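Local coordinates for carbohydrate binding protein, putative, cpb33A (Cellvibrio japonicus, PDB 5FJQ), which is a copper-dependent lytic polysaccharide monooxygenase, important for efficient use of chitin, of which this chain is the catalytic AA10-type domain that probably cleaves the polysaccharide oxidatively, at residues 100-105 with 132-137; 94-99 with 157-162; 106-111 with 125-130; 89-94 with 141-146. One frame throughout, in Å; residues are numbered along the deposited sequence.

Contact 1: residues 100-105 with 132-137; sequences HKTKYF and GPADQE. With CU (copper (II) ion), chain D.
Residues 100-105 and 132-137 run antiparallel and share a single beta bridge, Thr102 with Ala134, in which Thr102 N donates to Ala134 O and Ala134 N to Thr102 O, both at 2.9 Å. Beyond it side chains and waters carry the contact. The Lys101 chain, bent at chi2 and chi4, curls its ammonium toward Gln136, and NZ meets OE1 at 2.7 Å from above the carbonyl plane. Lys101 NZ also makes a long salt bridge, 3.5 Å, to Asp135 OD1, which Arg165 also holds. Water 2 joins Thr102 OG1, Asp135 O and Glu137 OE1, each at 2.7 Å, and Trp159 NE1 also bonds Thr102 OG1. Water 1 accepts from His100 N and Glu137 N, tying the two backbones together beyond the bridge. His100 turns its imidazole away from 132-137, CG anti to the carbonyl carbon (chi1 -64°), and NE2 binds copper at 1.9 Å. His1 completes the protein's share of this site, the histidine brace characteristic of lytic polysaccharide monooxygenases.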
loop_
_atom_site.group_PDB
_atom_site.type_symbol
_atom_site.label_atom_id
_atom_site.label_comp_id
_atom_site.label_asym_id
_atom_site.label_seq_id
_atom_site.Cartn_x
_atom_site.Cartn_y
_atom_site.Cartn_z
ATOM N N HIS A 100 7.962 15.155 -2.624
ATOM C CA HIS A 100 6.990 15.952 -3.328
ATOM C C HIS A 100 6.225 16.791 -2.295
ATOM O O HIS A 100 6.238 16.463 -1.080
ATOM C CB HIS A 100 6.044 15.086 -4.149
ATOM C CG HIS A 100 6.710 14.318 -5.256
ATOM N ND1 HIS A 100 7.508 14.923 -6.198
ATOM C CD2 HIS A 100 6.699 13.000 -5.567
ATOM C CE1 HIS A 100 7.932 14.017 -7.074
ATOM N NE2 HIS A 100 7.476 12.837 -6.693
ATOM N N LYS A 101 5.587 17.886 -2.764
ATOM C CA LYS A 101 4.644 18.636 -1.918
ATOM C C LYS A 101 3.433 17.717 -1.821
ATOM O O LYS A 101 3.119 17.051 -2.774
ATOM C CB LYS A 101 4.297 20.015 -2.504
ATOM C CG LYS A 101 5.511 20.833 -2.896
ATOM C CD LYS A 101 5.261 22.317 -2.727
ATOM C CE LYS A 101 6.557 23.109 -2.530
ATOM N NZ LYS A 101 6.999 23.101 -1.098
ATOM N N THR A 102 2.833 17.632 -0.632
ATOM C CA THR A 102 1.835 16.585 -0.268
ATOM C C THR A 102 0.519 17.255 0.110
ATOM O O THR A 102 0.493 18.148 0.976
ATOM C CB THR A 102 2.342 15.747 0.937
ATOM O OG1 THR A 102 3.521 15.040 0.524
ATOM C CG2 THR A 102 1.318 14.745 1.423
ATOM N N LYS A 103 -0.558 16.797 -0.524
ATOM C CA LYS A 103 -1.926 17.112 -0.104
ATOM C C LYS A 103 -2.257 16.261 1.127
ATOM O O LYS A 103 -2.815 16.761 2.143
ATOM C CB LYS A 103 -2.894 16.867 -1.254
ATOM C CG LYS A 103 -4.281 17.433 -1.009
ATOM C CD LYS A 103 -4.271 18.948 -0.995
ATOM C CE LYS A 103 -4.818 19.518 -2.290
ATOM N NZ LYS A 103 -4.505 20.967 -2.422
ATOM N N TYR A 104 -1.864 14.991 1.090
ATOM C CA TYR A 104 -2.048 14.071 2.243
ATOM C C TYR A 104 -1.412 12.698 2.107
ATOM O O TYR A 104 -1.196 12.180 0.974
ATOM C CB TYR A 104 -3.548 13.846 2.528
ATOM C CG TYR A 104 -4.353 13.333 1.366
ATOM C CD1 TYR A 104 -4.269 11.982 0.955
ATOM C CD2 TYR A 104 -5.264 14.155 0.735
ATOM C CE1 TYR A 104 -5.053 11.499 -0.074
ATOM C CE2 TYR A 104 -6.060 13.691 -0.300
ATOM C CZ TYR A 104 -5.943 12.367 -0.716
ATOM O OH TYR A 104 -6.700 11.955 -1.757
ATOM N N PHE A 105 -1.144 12.074 3.241
ATOM C CA PHE A 105 -0.995 10.601 3.258
ATOM C C PHE A 105 -2.219 10.095 3.975
ATOM O O PHE A 105 -2.491 10.502 5.175
ATOM C CB PHE A 105 0.277 10.118 4.016
ATOM C CG PHE A 105 1.586 10.481 3.314
ATOM C CD1 PHE A 105 2.146 11.748 3.465
ATOM C CD2 PHE A 105 2.201 9.584 2.429
ATOM C CE1 PHE A 105 3.347 12.124 2.811
ATOM C CE2 PHE A 105 3.386 9.949 1.778
ATOM C CZ PHE A 105 3.942 11.221 1.938
ATOM N N GLY A 132 -2.955 15.046 6.598
ATOM C CA GLY A 132 -2.884 16.457 6.264
ATOM C C GLY A 132 -1.699 16.737 5.338
ATOM O O GLY A 132 -0.823 15.850 5.144
ATOM N N PRO A 133 -1.673 17.957 4.738
ATOM C CA PRO A 133 -0.670 18.336 3.749
ATOM C C PRO A 133 0.720 18.427 4.386
ATOM O O PRO A 133 0.856 18.477 5.655
ATOM C CB PRO A 133 -1.138 19.719 3.285
ATOM C CG PRO A 133 -1.792 20.272 4.516
ATOM C CD PRO A 133 -2.492 19.114 5.151
ATOM N N ALA A 134 1.727 18.436 3.532
ATOM C CA ALA A 134 3.115 18.521 4.009
ATOM C C ALA A 134 3.962 19.183 2.960
ATOM O O ALA A 134 3.626 19.108 1.765
ATOM C CB ALA A 134 3.677 17.115 4.282
ATOM N N ASP A 135 5.101 19.748 3.372
ATOM C CA ASP A 135 6.136 20.002 2.355
ATOM C C ASP A 135 6.911 18.708 2.022
ATOM O O ASP A 135 6.494 17.599 2.423
ATOM C CB ASP A 135 7.042 21.156 2.736
ATOM C CG ASP A 135 6.260 22.449 2.949
ATOM O OD1 ASP A 135 5.491 22.835 2.046
ATOM O OD2 ASP A 135 6.372 23.042 4.068
ATOM N N GLN A 136 8.006 18.848 1.268
ATOM C CA GLN A 136 8.744 17.671 0.808
ATOM C C GLN A 136 9.381 17.062 2.001
ATOM O O GLN A 136 9.756 17.789 2.862
ATOM C CB GLN A 136 9.793 18.032 -0.225
ATOM C CG GLN A 136 9.187 18.678 -1.453
ATOM C CD GLN A 136 9.447 20.172 -1.477
ATOM O OE1 GLN A 136 8.723 21.002 -0.875
ATOM N NE2 GLN A 136 10.533 20.524 -2.140
ATOM N N GLU A 137 9.430 15.742 2.052
ATOM C CA GLU A 137 9.925 14.994 3.150
ATOM C C GLU A 137 10.642 13.833 2.563
ATOM O O GLU A 137 10.101 13.158 1.746
ATOM C CB GLU A 137 8.766 14.427 3.931
ATOM C CG GLU A 137 8.128 15.473 4.847
ATOM C CD GLU A 137 6.876 14.941 5.476
ATOM O OE1 GLU A 137 6.002 14.373 4.757
ATOM O OE2 GLU A 137 6.767 15.118 6.696
HETATM CU CU CU D . 7.679 11.041 -7.300
HETATM O O HOH W 1 7.574 14.196 0.105
HETATM O O HOH W 2 5.679 15.079 2.125
#

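Contact 2: residues 94-99 with 157-162; sequences WTNTAA and SIWQRD
Trp159 and Trp94, which lose the most surface here, bridge two strands whose axes come no closer than 10.8 Å; this is packing between sheets. Trp159 has CG anti to its backbone N (chi1 178°), which carries the indole across toward 94-99. Its CB lies over the six-membered ring of Trp94, 4.0 Å from that ring's centroid, as a CH-pi contact. Farther out the indole presents its edge to the same ring system: the Trp94 six-membered and Trp159 five-membered rings form a T-shaped pair with planes at 69°.

Ser157, the third contributor, meets Trp94 at its edge, along NE1 and CZ2. Trp94 NE1 donates to Ser157 OG at 2.8 Å, with OG nearly in the indole plane but the N-H angle bent to 131°. Ser157 has OG anti to its backbone N, which brings it to that edge. At the far rim of Trp159, CZ3 approaches Asn96 OD1 at 3.7 Å, amide and indole meeting tip to tip; this buried oxygen has no polar partner in the model, whereas Asn96 ND2 bonds Glu137 O. Trp159 CH2 comes within 3.8 Å of Ala98 O. The contact joins the two sheets of the immunoglobulin-like beta-sandwich known from these monooxygenases, with the Trp159 side chain about 4 Å from that of copper-binding His100 and the Ala98 side chain about 4 Å from that of His1.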
loop_
_atom_site.group_PDB
_atom_site.type_symbol
_atom_site.label_atom_id
_atom_site.label_comp_id
_atom_site.label_asym_id
_atom_site.label_seq_id
_atom_site.Cartn_x
_atom_site.Cartn_y
_atom_site.Cartn_z
ATOM N N TRP A 94 6.911 6.144 5.348
ATOM C CA TRP A 94 7.081 6.148 3.887
ATOM C C TRP A 94 8.524 6.555 3.660
ATOM O O TRP A 94 8.957 7.592 4.152
ATOM C CB TRP A 94 6.162 7.147 3.166
ATOM C CG TRP A 94 4.734 6.704 2.917
ATOM C CD1 TRP A 94 3.761 6.682 3.825
ATOM C CD2 TRP A 94 4.114 6.361 1.654
ATOM N NE1 TRP A 94 2.563 6.257 3.293
ATOM C CE2 TRP A 94 2.737 6.082 1.936
ATOM C CE3 TRP A 94 4.579 6.247 0.324
ATOM C CZ2 TRP A 94 1.836 5.702 0.961
ATOM C CZ3 TRP A 94 3.690 5.875 -0.646
ATOM C CH2 TRP A 94 2.313 5.570 -0.334
ATOM N N THR A 95 9.265 5.718 2.950
ATOM C CA THR A 95 10.583 6.100 2.488
ATOM C C THR A 95 10.397 6.615 1.073
ATOM O O THR A 95 10.032 5.869 0.157
ATOM C CB THR A 95 11.563 4.916 2.532
ATOM O OG1 THR A 95 11.705 4.552 3.897
ATOM C CG2 THR A 95 12.919 5.348 1.985
ATOM N N ASN A 96 10.624 7.912 0.932
ATOM C CA ASN A 96 10.480 8.614 -0.290
ATOM C C ASN A 96 11.789 8.697 -1.068
ATOM O O ASN A 96 12.768 9.222 -0.559
ATOM C CB ASN A 96 9.886 9.996 0.005
ATOM C CG ASN A 96 8.559 9.873 0.706
ATOM O OD1 ASN A 96 7.956 8.802 0.642
ATOM N ND2 ASN A 96 8.177 10.886 1.495
ATOM N N THR A 97 11.800 8.185 -2.294
ATOM C CA THR A 97 13.017 8.284 -3.120
ATOM C C THR A 97 13.084 9.635 -3.768
ATOM O O THR A 97 14.171 10.136 -4.040
ATOM C CB THR A 97 13.063 7.170 -4.181
ATOM O OG1 THR A 97 11.946 7.324 -5.122
ATOM C CG2 THR A 97 13.102 5.801 -3.444
ATOM N N ALA A 98 11.914 10.192 -4.122
ATOM C CA ALA A 98 11.857 11.548 -4.592
ATOM C C ALA A 98 10.743 12.246 -3.820
ATOM O O ALA A 98 9.572 11.933 -4.032
ATOM C CB ALA A 98 11.592 11.583 -6.101
ATOM N N ALA A 99 11.094 13.244 -3.017
ATOM C CA ALA A 99 10.111 14.038 -2.254
ATOM C C ALA A 99 9.153 14.850 -3.143
ATOM O O ALA A 99 9.484 15.171 -4.277
ATOM C CB ALA A 99 10.829 14.945 -1.303
ATOM N N SER A 157 -2.251 2.460 2.328
ATOM C CA SER A 157 -1.845 3.867 2.338
ATOM C C SER A 157 -1.769 4.518 0.966
ATOM O O SER A 157 -1.307 3.914 -0.039
ATOM C CB SER A 157 -0.466 3.999 3.047
ATOM O OG SER A 157 -0.107 5.360 3.223
ATOM N N ILE A 158 -2.185 5.791 0.897
ATOM C CA ILE A 158 -2.226 6.493 -0.353
ATOM C C ILE A 158 -1.583 7.832 -0.137
ATOM O O ILE A 158 -1.894 8.574 0.848
ATOM C CB ILE A 158 -3.675 6.847 -0.795
ATOM C CG1 ILE A 158 -4.526 5.602 -1.020
ATOM C CG2 ILE A 158 -3.647 7.753 -2.033
ATOM C CD1 ILE A 158 -5.885 5.901 -1.667
ATOM N N TRP A 159 -0.662 8.145 -1.032
ATOM C CA TRP A 159 0.053 9.414 -1.008
ATOM C C TRP A 159 -0.428 10.283 -2.134
ATOM O O TRP A 159 -0.185 9.945 -3.329
ATOM C CB TRP A 159 1.578 9.153 -1.119
ATOM C CG TRP A 159 2.386 10.405 -1.144
ATOM C CD1 TRP A 159 1.966 11.670 -0.818
ATOM C CD2 TRP A 159 3.787 10.522 -1.488
ATOM N NE1 TRP A 159 3.026 12.582 -0.965
ATOM C CE2 TRP A 159 4.129 11.904 -1.407
ATOM C CE3 TRP A 159 4.740 9.618 -1.963
ATOM C CZ2 TRP A 159 5.417 12.387 -1.685
ATOM C CZ3 TRP A 159 6.065 10.097 -2.222
ATOM C CH2 TRP A 159 6.367 11.477 -2.110
ATOM N N GLN A 160 -1.089 11.392 -1.774
ATOM C CA GLN A 160 -1.593 12.353 -2.758
ATOM C C GLN A 160 -0.600 13.562 -2.776
ATOM O O GLN A 160 -0.456 14.290 -1.781
ATOM C CB GLN A 160 -3.094 12.771 -2.495
ATOM C CG GLN A 160 -3.651 13.862 -3.428
ATOM C CD GLN A 160 -3.841 13.414 -4.846
ATOM O OE1 GLN A 160 -4.763 12.609 -5.169
ATOM N NE2 GLN A 160 -3.036 13.982 -5.734
ATOM N N ARG A 161 0.116 13.665 -3.906
ATOM C CA ARG A 161 1.026 14.765 -4.247
ATOM C C ARG A 161 0.156 16.029 -4.433
ATOM O O ARG A 161 -0.963 15.957 -4.987
ATOM C CB ARG A 161 1.809 14.408 -5.524
ATOM C CG ARG A 161 2.755 15.494 -6.042
ATOM C CD ARG A 161 3.665 14.920 -7.108
ATOM N NE ARG A 161 4.704 15.873 -7.520
ATOM C CZ ARG A 161 5.403 15.749 -8.653
ATOM N NH1 ARG A 161 5.165 14.705 -9.435
ATOM N NH2 ARG A 161 6.321 16.646 -9.010
ATOM N N ASP A 162 0.629 17.175 -3.945
ATOM C CA ASP A 162 -0.211 18.382 -3.934
ATOM C C ASP A 162 -0.315 19.025 -5.308
ATOM O O ASP A 162 0.641 19.657 -5.751
ATOM C CB ASP A 162 0.353 19.390 -2.951
ATOM C CG ASP A 162 -0.610 20.500 -2.685
ATOM O OD1 ASP A 162 -1.276 20.956 -3.609
ATOM O OD2 ASP A 162 -0.719 20.882 -1.527
#

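Contact 3: residues 106-111 with 125-130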
loop_
_atom_site.group_PDB
_atom_site.type_symbol
_atom_site.label_atom_id
_atom_site.label_comp_id
_atom_site.label_asym_id
_atom_site.label_seq_id
_atom_site.Cartn_x
_atom_site.Cartn_y
_atom_site.Cartn_z
ATOM N N ARG A 106 -2.904 9.142 3.351
ATOM C CA ARG A 106 -4.035 8.513 3.999
ATOM C C ARG A 106 -3.878 7.016 4.160
ATOM O O ARG A 106 -3.305 6.329 3.288
ATOM C CB ARG A 106 -5.358 8.744 3.209
ATOM C CG ARG A 106 -5.905 10.130 3.384
ATOM C CD ARG A 106 -7.140 10.316 2.509
ATOM N NE ARG A 106 -7.564 11.708 2.671
ATOM C CZ ARG A 106 -8.406 12.357 1.858
ATOM N NH1 ARG A 106 -8.859 11.768 0.775
ATOM N NH2 ARG A 106 -8.714 13.634 2.081
ATOM N N TYR A 107 -4.401 6.532 5.292
ATOM C CA TYR A 107 -4.498 5.111 5.497
ATOM C C TYR A 107 -5.913 4.613 5.639
ATOM O O TYR A 107 -6.751 5.228 6.379
ATOM C CB TYR A 107 -3.710 4.692 6.734
ATOM C CG TYR A 107 -2.252 5.062 6.614
ATOM C CD1 TYR A 107 -1.860 6.403 6.577
ATOM C CD2 TYR A 107 -1.281 4.084 6.494
ATOM C CE1 TYR A 107 -0.513 6.763 6.502
ATOM C CE2 TYR A 107 0.079 4.415 6.439
ATOM C CZ TYR A 107 0.432 5.741 6.366
ATOM O OH TYR A 107 1.723 6.052 6.256
ATOM N N TYR A 108 -6.100 3.404 5.095
ATOM C CA TYR A 108 -7.397 2.674 5.163
ATOM C C TYR A 108 -7.105 1.294 5.663
ATOM O O TYR A 108 -5.918 0.849 5.672
ATOM C CB TYR A 108 -8.066 2.582 3.778
ATOM C CG TYR A 108 -8.327 3.916 3.176
ATOM C CD1 TYR A 108 -7.271 4.716 2.653
ATOM C CD2 TYR A 108 -9.650 4.398 3.090
ATOM C CE1 TYR A 108 -7.541 5.971 2.123
ATOM C CE2 TYR A 108 -9.901 5.621 2.550
ATOM C CZ TYR A 108 -8.890 6.381 2.069
ATOM O OH TYR A 108 -9.253 7.568 1.586
ATOM N N ILE A 109 -8.169 0.611 6.069
ATOM C CA ILE A 109 -8.089 -0.779 6.546
ATOM C C ILE A 109 -9.351 -1.544 6.169
ATOM O O ILE A 109 -10.423 -0.932 6.008
ATOM C CB ILE A 109 -7.803 -0.900 8.077
ATOM C CG1 ILE A 109 -7.435 -2.360 8.410
ATOM C CG2 ILE A 109 -9.006 -0.411 8.910
ATOM C CD1 ILE A 109 -6.757 -2.579 9.768
ATOM N N THR A 110 -9.170 -2.855 5.921
ATOM C CA THR A 110 -10.192 -3.864 5.864
ATOM C C THR A 110 -11.036 -3.986 7.166
ATOM O O THR A 110 -10.595 -3.647 8.286
ATOM C CB THR A 110 -9.537 -5.198 5.521
ATOM O OG1 THR A 110 -8.296 -5.304 6.223
ATOM C CG2 THR A 110 -9.169 -5.235 4.006
ATOM N N PRO A 111 -12.276 -4.485 7.023
ATOM C CA PRO A 111 -13.157 -4.624 8.173
ATOM C C PRO A 111 -12.871 -5.900 8.917
ATOM O O PRO A 111 -12.396 -6.868 8.320
ATOM C CB PRO A 111 -14.571 -4.741 7.512
ATOM C CG PRO A 111 -14.301 -5.312 6.149
ATOM C CD PRO A 111 -12.942 -4.820 5.736
ATOM N N LEU A 125 -12.527 -0.666 2.256
ATOM C CA LEU A 125 -11.594 0.171 2.965
ATOM C C LEU A 125 -12.352 1.174 3.807
ATOM O O LEU A 125 -13.336 1.754 3.402
ATOM C CB LEU A 125 -10.706 0.936 2.008
ATOM C CG LEU A 125 -9.749 0.049 1.244
ATOM C CD1 LEU A 125 -8.965 1.040 0.418
ATOM C CD2 LEU A 125 -8.877 -0.713 2.280
ATOM N N GLN A 126 -11.923 1.276 5.030
ATOM C CA GLN A 126 -12.429 2.284 5.969
ATOM C C GLN A 126 -11.278 3.243 6.190
ATOM O O GLN A 126 -10.165 2.773 6.513
ATOM C CB GLN A 126 -12.731 1.530 7.255
ATOM C CG GLN A 126 -12.821 2.346 8.512
ATOM C CD GLN A 126 -13.529 1.535 9.547
ATOM O OE1 GLN A 126 -12.927 0.695 10.243
ATOM N NE2 GLN A 126 -14.839 1.724 9.616
ATOM N N LEU A 127 -11.508 4.557 6.100
ATOM C CA LEU A 127 -10.455 5.526 6.515
ATOM C C LEU A 127 -9.983 5.455 7.985
ATOM O O LEU A 127 -10.762 5.614 8.944
ATOM C CB LEU A 127 -10.896 6.964 6.273
ATOM C CG LEU A 127 -9.831 8.054 6.389
ATOM C CD1 LEU A 127 -8.778 7.980 5.246
ATOM C CD2 LEU A 127 -10.509 9.417 6.391
ATOM N N ILE A 128 -8.670 5.295 8.187
ATOM C CA ILE A 128 -8.224 5.219 9.528
ATOM C C ILE A 128 -7.218 6.335 9.906
ATOM O O ILE A 128 -6.971 6.567 11.103
ATOM C CB ILE A 128 -7.852 3.786 9.982
ATOM C CG1 ILE A 128 -6.694 3.161 9.157
ATOM C CG2 ILE A 128 -9.150 2.935 10.123
ATOM C CD1 ILE A 128 -5.908 2.094 9.930
ATOM N N HIS A 129 -6.705 7.028 8.883
ATOM C CA HIS A 129 -5.768 8.107 9.118
ATOM C C HIS A 129 -5.668 9.065 7.937
ATOM O O HIS A 129 -5.625 8.642 6.743
ATOM C CB HIS A 129 -4.351 7.543 9.476
ATOM C CG HIS A 129 -3.371 8.591 9.897
ATOM N ND1 HIS A 129 -3.316 9.071 11.195
ATOM C CD2 HIS A 129 -2.435 9.290 9.198
ATOM C CE1 HIS A 129 -2.372 9.992 11.280
ATOM N NE2 HIS A 129 -1.817 10.139 10.091
ATOM N N ASP A 130 -5.480 10.339 8.276
ATOM C CA ASP A 130 -5.229 11.386 7.281
ATOM C C ASP A 130 -4.180 12.310 7.864
ATOM O O ASP A 130 -4.319 12.901 8.992
ATOM C CB ASP A 130 -6.543 12.094 6.897
ATOM C CG ASP A 130 -6.385 13.106 5.787
ATOM O OD1 ASP A 130 -5.333 13.707 5.594
ATOM O OD2 ASP A 130 -7.353 13.320 5.071
#
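Tyr107 O is gripped by two backbone donors, Ile128 N at 2.6 Å and His129 N at 3.1 Å. The first bond is the straighter (169°), while the second arrives on a lone pair in the carbonyl plane. Ile128 and His129 both face Tyr107, a classic beta bulge, set in an antiparallel pair of strands, 106-109 and 126-130, of the beta-sandwich. The register steps by one residue there, so Tyr107 pairs with His129 and Tyr108 with Leu127.

On the face carrying Tyr107 and Ile109, the Tyr107 and His129 side chains run side by side, and Tyr107 OH bonds His142. Ile128 sets CG1 in the crowded position between backbone N and carbonyl carbon (chi1 61°), and its CG2 meets CG2 of Ile109 at 3.6 Å. On the other face Leu127 CD1 sits over the Tyr108 ring, 3.9 Å from its centroid, and Leu125, just before the strand, packs CB against Tyr108 CB. The extended Arg106 chain ends in a salt bridge to Asp130, its NH1 pairing also with Asp51. Arg106 NE reaches Asp130 OD2 at 2.9 Å, within the guanidinium plane but from well above the carboxylate plane.

Contact 4: residues 89-94 with 141-146; sequences AREFVW and THNVIL
Backbone hydrogen bonds define this contact as a regular antiparallel pair, 89-94 against 141-146, within the three-stranded sheet of the beta-sandwich. Arg90 with Val144 and Phe92 with His142 are the hydrogen-bonded pairs: Arg90 N to Val144 O (2.9 Å), Val144 N to Arg90 O, Phe92 N to His142 O and His142 N to Phe92 O are all hydrogen bonds. Arg90 N and His142 N approach their acceptors nearly along the C=O axis. Ala89, Glu91 and Val93 face Ile145, Asn143 and Thr141 in the alternating non-hydrogen-bonded pairs.

Apolar packing is concentrated on the face of Phe92 and Val144, which turns toward the sandwich interior. The Phe92 ring, with CG anti to the carbonyl carbon, crosses the Val144 side chain at about a right angle, CD1 meeting CG2 at 3.3 Å. Leu146 lies beside Arg90, placing CD1 3.3 Å from Arg90 CB, while its CD2 touches Phe92 CE1 at 4.0 Å. Arg90 itself leads away and bonds Ser84 O through NH1. On the other, more exposed face, Ala89 CB meets Ile145 CD1 at 3.5 Å, and the Val93 and Thr141 side chains lie alongside each other.

Among the aromatic contacts, His142 and Trp94 meet obliquely, their ring planes 74° apart. Trp94 CD1 lies in the plane of the imidazole, at its edge, 3.8 Å from His142 CE1.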
loop_
_atom_site.group_PDB
_atom_site.type_symbol
_atom_site.label_atom_id
_atom_site.label_comp_id
_atom_site.label_asym_id
_atom_site.label_seq_id
_atom_site.Cartn_x
_atom_site.Cartn_y
_atom_site.Cartn_z
ATOM N N ALA A 89 -1.828 2.781 18.600
ATOM C CA ALA A 89 -0.914 3.546 17.765
ATOM C C ALA A 89 0.134 2.628 17.148
ATOM O O ALA A 89 0.639 1.736 17.797
ATOM C CB ALA A 89 -0.274 4.664 18.556
ATOM N N ARG A 90 0.338 2.774 15.844
ATOM C CA ARG A 90 1.442 2.078 15.169
ATOM C C ARG A 90 2.106 3.081 14.207
ATOM O O ARG A 90 1.434 3.735 13.449
ATOM C CB ARG A 90 0.900 0.829 14.454
ATOM C CG ARG A 90 1.950 -0.039 13.772
ATOM C CD ARG A 90 2.966 -0.491 14.790
ATOM N NE ARG A 90 3.948 -1.259 14.074
ATOM C CZ ARG A 90 4.159 -2.566 14.211
ATOM N NH1 ARG A 90 3.525 -3.311 15.152
ATOM N NH2 ARG A 90 5.069 -3.103 13.419
ATOM N N GLU A 91 3.413 3.287 14.289
ATOM C CA GLU A 91 4.074 4.085 13.222
ATOM C C GLU A 91 4.119 3.358 11.843
ATOM O O GLU A 91 4.445 2.154 11.741
ATOM C CB GLU A 91 5.515 4.533 13.561
ATOM C CG GLU A 91 5.690 5.099 14.958
ATOM C CD GLU A 91 6.842 6.078 15.055
ATOM O OE1 GLU A 91 7.864 5.934 14.324
ATOM O OE2 GLU A 91 6.698 7.028 15.850
ATOM N N PHE A 92 3.786 4.139 10.831
ATOM C CA PHE A 92 3.912 3.807 9.404
ATOM C C PHE A 92 4.831 4.820 8.748
ATOM O O PHE A 92 4.717 6.038 8.944
ATOM C CB PHE A 92 2.534 3.807 8.726
ATOM C CG PHE A 92 1.656 2.659 9.137
ATOM C CD1 PHE A 92 0.989 2.663 10.370
ATOM C CD2 PHE A 92 1.554 1.551 8.354
ATOM C CE1 PHE A 92 0.207 1.574 10.742
ATOM C CE2 PHE A 92 0.779 0.449 8.728
ATOM C CZ PHE A 92 0.110 0.464 9.921
ATOM N N VAL A 93 5.767 4.313 7.977
ATOM C CA VAL A 93 6.821 5.171 7.532
ATOM C C VAL A 93 6.892 5.008 6.049
ATOM O O VAL A 93 6.981 3.861 5.591
ATOM C CB VAL A 93 8.201 4.727 8.121
ATOM C CG1 VAL A 93 9.326 5.495 7.436
ATOM C CG2 VAL A 93 8.239 4.844 9.672
ATOM N N TRP A 94 6.911 6.144 5.348
ATOM C CA TRP A 94 7.081 6.148 3.887
ATOM C C TRP A 94 8.524 6.555 3.660
ATOM O O TRP A 94 8.957 7.592 4.152
ATOM C CB TRP A 94 6.162 7.147 3.166
ATOM C CG TRP A 94 4.734 6.704 2.917
ATOM C CD1 TRP A 94 3.761 6.682 3.825
ATOM C CD2 TRP A 94 4.114 6.361 1.654
ATOM N NE1 TRP A 94 2.563 6.257 3.293
ATOM C CE2 TRP A 94 2.737 6.082 1.936
ATOM C CE3 TRP A 94 4.579 6.247 0.324
ATOM C CZ2 TRP A 94 1.836 5.702 0.961
ATOM C CZ3 TRP A 94 3.690 5.875 -0.646
ATOM C CH2 TRP A 94 2.313 5.570 -0.334
ATOM N N THR A 141 6.376 10.125 8.300
ATOM C CA THR A 141 5.963 9.248 9.357
ATOM C C THR A 141 4.566 9.590 9.867
ATOM O O THR A 141 4.252 10.739 10.183
ATOM C CB THR A 141 6.946 9.220 10.587
ATOM O OG1 THR A 141 8.271 8.950 10.102
ATOM C CG2 THR A 141 6.555 8.107 11.416
ATOM N N HIS A 142 3.734 8.556 9.937
ATOM C CA HIS A 142 2.366 8.734 10.358
ATOM C C HIS A 142 2.091 7.733 11.479
ATOM O O HIS A 142 2.243 6.551 11.317
ATOM C CB HIS A 142 1.489 8.532 9.128
ATOM C CG HIS A 142 1.959 9.330 7.957
ATOM N ND1 HIS A 142 2.456 8.748 6.805
ATOM C CD2 HIS A 142 2.062 10.664 7.779
ATOM C CE1 HIS A 142 2.840 9.696 5.968
ATOM N NE2 HIS A 142 2.582 10.868 6.517
ATOM N N ASN A 143 1.750 8.246 12.663
ATOM C CA ASN A 143 1.358 7.372 13.715
ATOM C C ASN A 143 -0.118 7.012 13.667
ATOM O O ASN A 143 -0.913 7.731 14.283
ATOM C CB ASN A 143 1.534 8.105 15.008
ATOM C CG ASN A 143 2.655 7.540 15.831
ATOM O OD1 ASN A 143 3.812 7.440 15.351
ATOM N ND2 ASN A 143 2.331 7.160 17.080
ATOM N N VAL A 144 -0.453 5.888 13.053
ATOM C CA VAL A 144 -1.838 5.586 12.599
ATOM C C VAL A 144 -2.447 4.909 13.771
ATOM O O VAL A 144 -1.753 4.096 14.423
ATOM C CB VAL A 144 -1.806 4.608 11.398
ATOM C CG1 VAL A 144 -3.212 4.179 10.945
ATOM C CG2 VAL A 144 -1.049 5.265 10.264
ATOM N N ILE A 145 -3.683 5.269 14.146
ATOM C CA ILE A 145 -4.275 4.534 15.240
ATOM C C ILE A 145 -5.039 3.323 14.653
ATOM O O ILE A 145 -6.052 3.480 13.932
ATOM C CB ILE A 145 -5.139 5.417 16.209
ATOM C CG1 ILE A 145 -4.399 6.665 16.736
ATOM C CG2 ILE A 145 -5.838 4.595 17.291
ATOM C CD1 ILE A 145 -2.960 6.500 17.217
ATOM N N LEU A 146 -4.554 2.114 14.928
ATOM C CA LEU A 146 -5.200 0.886 14.411
ATOM C C LEU A 146 -6.435 0.607 15.233
ATOM O O LEU A 146 -6.369 0.615 16.500
ATOM C CB LEU A 146 -4.249 -0.302 14.448
ATOM C CG LEU A 146 -2.969 -0.033 13.669
ATOM C CD1 LEU A 146 -1.868 -1.018 14.109
ATOM C CD2 LEU A 146 -3.180 -0.030 12.162
#

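The contacts distribute over both sheets of one beta-sandwich. Contact 4 pairs neighbouring strands of the three-stranded sheet, and contact 3 does so in the mixed sheet; their centres lie about 12 Å apart, and Ile128 packs on Val144. Contact 2, sharing Trp94 with contact 4, spans the sheets from strand 88-96 to strand 152-161. The centre of contact 1 is about 7 Å from that of contact 2 and about 18 Å from that of contact 3. Along the chain, contact 3 falls between the segments of contact 1, itself between those of contacts 2 and 4, which alternate. Phe105 packs on Trp159, Trp94 and His142, linking the copper-ligand segment to these aromatics of contacts 2 and 4.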